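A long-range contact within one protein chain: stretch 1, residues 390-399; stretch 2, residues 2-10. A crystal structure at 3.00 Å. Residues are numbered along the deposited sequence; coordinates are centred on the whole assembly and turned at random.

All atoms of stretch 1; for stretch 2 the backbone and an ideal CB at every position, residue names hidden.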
# COMPACT_ATOMS: atom_id res chain seq x y z
N PRO A 390 10.78 18.83 5.80
CA PRO A 390 10.70 19.85 4.74
C PRO A 390 9.28 20.38 4.46
O PRO A 390 8.29 19.67 4.62
CB PRO A 390 11.33 19.15 3.52
CG PRO A 390 10.96 17.74 3.73
CD PRO A 390 11.23 17.55 5.24
N PHE A 391 9.20 21.64 4.06
CA PHE A 391 7.93 22.25 3.71
C PHE A 391 7.66 21.91 2.26
O PHE A 391 6.52 21.96 1.79
CB PHE A 391 8.01 23.76 3.85
CG PHE A 391 7.66 24.27 5.21
CD1 PHE A 391 6.33 24.35 5.59
CD2 PHE A 391 8.66 24.65 6.12
CE1 PHE A 391 5.98 24.80 6.86
CE2 PHE A 391 8.33 25.10 7.40
CZ PHE A 391 6.98 25.17 7.77
N LEU A 392 8.74 21.57 1.56
CA LEU A 392 8.69 21.21 0.15
C LEU A 392 9.62 20.04 -0.11
O LEU A 392 10.76 20.03 0.35
CB LEU A 392 9.16 22.39 -0.69
CG LEU A 392 9.18 22.15 -2.20
CD1 LEU A 392 7.78 22.16 -2.75
CD2 LEU A 392 9.96 23.24 -2.87
N ASP A 393 9.13 19.05 -0.84
CA ASP A 393 9.96 17.90 -1.18
C ASP A 393 9.52 17.44 -2.55
O ASP A 393 8.45 17.84 -3.00
CB ASP A 393 9.83 16.77 -0.16
CG ASP A 393 10.87 15.67 -0.37
OD1 ASP A 393 12.01 15.98 -0.83
OD2 ASP A 393 10.58 14.50 -0.06
N ALA A 394 10.33 16.64 -3.22
CA ALA A 394 9.94 16.21 -4.55
C ALA A 394 10.80 15.07 -5.12
O ALA A 394 11.90 14.75 -4.63
CB ALA A 394 9.97 17.37 -5.47
N ALA A 395 10.29 14.46 -6.19
CA ALA A 395 10.96 13.33 -6.81
C ALA A 395 10.72 13.32 -8.30
O ALA A 395 9.58 13.38 -8.76
CB ALA A 395 10.48 12.04 -6.19
N ALA A 396 11.81 13.21 -9.04
CA ALA A 396 11.76 13.22 -10.48
C ALA A 396 11.94 11.84 -11.08
O ALA A 396 12.96 11.18 -10.86
CB ALA A 396 12.84 14.15 -10.99
N SER A 397 10.95 11.40 -11.85
CA SER A 397 11.04 10.08 -12.47
C SER A 397 11.03 10.22 -13.98
O SER A 397 10.57 11.23 -14.50
CB SER A 397 9.86 9.22 -12.02
OG SER A 397 8.72 10.03 -11.79
N ILE A 398 11.53 9.20 -14.65
CA ILE A 398 11.61 9.13 -16.10
C ILE A 398 10.89 7.89 -16.60
O ILE A 398 10.98 6.84 -15.96
CB ILE A 398 13.03 9.01 -16.52
CG1 ILE A 398 13.66 10.38 -16.51
CG2 ILE A 398 13.14 8.33 -17.85
CD1 ILE A 398 14.99 10.42 -17.23
N SER A 399 10.20 7.97 -17.74
CA SER A 399 9.49 6.79 -18.24
C SER A 399 10.52 5.72 -18.68
O SER A 399 11.71 6.00 -18.76
CB SER A 399 8.54 7.16 -19.39
OG SER A 399 9.21 7.45 -20.60
N UNK A 2 14.10 30.33 1.41
CA UNK A 2 14.44 30.17 -0.03
C UNK A 2 14.40 28.70 -0.41
O UNK A 2 15.18 27.88 0.11
CB UNK A 2 15.82 30.75 -0.34
N UNK A 3 13.46 28.37 -1.29
CA UNK A 3 13.29 27.01 -1.79
C UNK A 3 13.77 26.94 -3.24
O UNK A 3 13.83 27.96 -3.94
CB UNK A 3 11.83 26.57 -1.68
N UNK A 4 14.09 25.74 -3.70
CA UNK A 4 14.56 25.54 -5.05
C UNK A 4 14.81 24.06 -5.30
O UNK A 4 15.39 23.39 -4.43
CB UNK A 4 15.83 26.36 -5.31
N UNK A 5 14.39 23.56 -6.46
CA UNK A 5 14.63 22.16 -6.80
C UNK A 5 15.37 22.03 -8.14
O UNK A 5 15.19 22.86 -9.04
CB UNK A 5 13.30 21.40 -6.85
N UNK A 6 16.22 21.00 -8.26
CA UNK A 6 17.06 20.77 -9.43
C UNK A 6 17.05 19.33 -9.91
O UNK A 6 17.50 18.45 -9.20
CB UNK A 6 18.50 21.19 -9.12
N UNK A 7 16.59 19.10 -11.13
CA UNK A 7 16.50 17.75 -11.69
C UNK A 7 17.52 17.55 -12.79
O UNK A 7 17.79 18.49 -13.53
CB UNK A 7 15.09 17.48 -12.23
N UNK A 8 18.06 16.35 -12.93
CA UNK A 8 19.01 16.07 -14.01
C UNK A 8 18.60 14.76 -14.67
O UNK A 8 19.17 13.71 -14.39
CB UNK A 8 20.45 16.00 -13.49
N UNK A 9 17.62 14.81 -15.58
CA UNK A 9 17.09 13.64 -16.29
C UNK A 9 18.15 12.72 -16.87
O UNK A 9 17.89 11.54 -17.11
CB UNK A 9 16.17 14.11 -17.42
N UNK A 10 19.34 13.26 -17.09
CA UNK A 10 20.40 12.46 -17.67
C UNK A 10 20.99 11.46 -16.67
O UNK A 10 21.59 10.47 -17.06
CB UNK A 10 21.50 13.38 -18.20

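The two stretches run the same way, their end-to-end directions 9° apart, with no hydrogen bond across them. This is side-chain packing, and what stretch 1 offers is a row of carbon: L392, A394, A396 and I398 point toward stretch 2, while D393, A395 and S397 point away.

Position 2 has nothing of stretch 1 within 5.5 Å of its ideal CB, so many kinds would do. It is S2.

At position 3 CA-to-CB points toward stretch 1 and the ideal CB lies 4.0 Å from L392 CD2. L392 and the CB of F391 form an apolar ledge, suited to a leucine, a methionine or an aromatic ring. The residue is Y3, chi1 m: its CD2 is 3.9 Å from L392 CB, and its CE2 is 3.9 Å from F391 CB, which sits at the ring edge. Its hydroxyl is hydrogen-bonded elsewhere in the structure.

Position 4, pointing away, gets no demand from stretch 1; most side chains other than proline would suit its extended backbone. It is R4.

Position 5 turns back toward stretch 1, but its nearest neighbour, A394 CB, is 5.4 Å from the ideal CB. The small alanine leaves room, so a branched or longer aliphatic chain would fill the gap better than another alanine, and the strand angles (-125/147) suit beta-branching. I5 fits, and its CG2 reaches L392 CD2 at 4.0 Å.

Position 6 is out of reach of stretch 1; its strand angles (-134/118) suit beta-branched residues among others. It is V6.

Position 7 faces A396, whose CB is 4.2 Å from the ideal CB. A396 CA is 6.7 Å from the CA of position 7, the shortest of the three register pairs, so a compact apolar residue such as alanine, valine or isoleucine is a reasonable guess. V7, chi1 t, brings CG1 to 3.6 Å from A396 CB, pairing one small side chain with another.

Position 8 points away and could readily be polar. It is D8, whose OD1 accepts a weak hydrogen bond from the backbone N of position 10, at 3.5 Å.

At position 9 the chain turns a corner. CA-to-CB points sideways, yet the ideal CB is 3.9 Å from I398 CD1, and a phi of -47° would admit proline as well as small or aliphatic residues. It is P9: I398 CD1 lies 4.0 Å from P9 CB and 3.1 Å from P9 O, meeting both ring and backbone.

Position 10 points away; stretch 1 sets no limit here, so polar or long chains are possible. It is K10, chi1 m and chi2 to chi4 all t.

Stretch 2 2-10: SYRIVVDPK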
# COMPACT_ATOMS: atom_id res chain seq x y z
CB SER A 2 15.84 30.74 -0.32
OG SER A 2 16.17 30.66 -1.70
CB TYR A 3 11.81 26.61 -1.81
CG TYR A 3 11.08 26.87 -0.53
CD1 TYR A 3 10.69 28.17 -0.18
CD2 TYR A 3 10.79 25.83 0.35
CE1 TYR A 3 10.03 28.43 1.01
CE2 TYR A 3 10.13 26.07 1.56
CZ TYR A 3 9.74 27.38 1.89
OH TYR A 3 9.08 27.64 3.09
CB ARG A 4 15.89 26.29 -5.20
CG ARG A 4 16.70 25.84 -6.40
CD ARG A 4 18.00 26.61 -6.58
NE ARG A 4 18.70 26.20 -7.80
CZ ARG A 4 18.21 26.32 -9.04
NH1 ARG A 4 17.01 26.86 -9.24
NH2 ARG A 4 18.94 25.92 -10.08
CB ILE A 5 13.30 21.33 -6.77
CG1 ILE A 5 12.47 21.55 -8.01
CG2 ILE A 5 12.44 21.75 -5.60
CD1 ILE A 5 11.04 21.13 -7.78
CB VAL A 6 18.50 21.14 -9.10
CG1 VAL A 6 19.42 20.81 -10.27
CG2 VAL A 6 18.58 22.61 -8.73
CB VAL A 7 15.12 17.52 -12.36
CG1 VAL A 7 15.07 16.15 -12.99
CG2 VAL A 7 14.02 17.71 -11.37
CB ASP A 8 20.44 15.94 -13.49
CG ASP A 8 21.40 15.49 -14.57
OD1 ASP A 8 21.17 15.86 -15.74
OD2 ASP A 8 22.38 14.79 -14.26
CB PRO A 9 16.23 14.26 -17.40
CG PRO A 9 15.79 15.52 -16.84
CD PRO A 9 16.43 15.52 -15.46
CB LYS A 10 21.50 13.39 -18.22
CG LYS A 10 21.10 14.25 -19.43
CD LYS A 10 22.27 15.16 -19.89
CE LYS A 10 21.87 16.00 -21.10
NZ LYS A 10 22.95 16.91 -21.57
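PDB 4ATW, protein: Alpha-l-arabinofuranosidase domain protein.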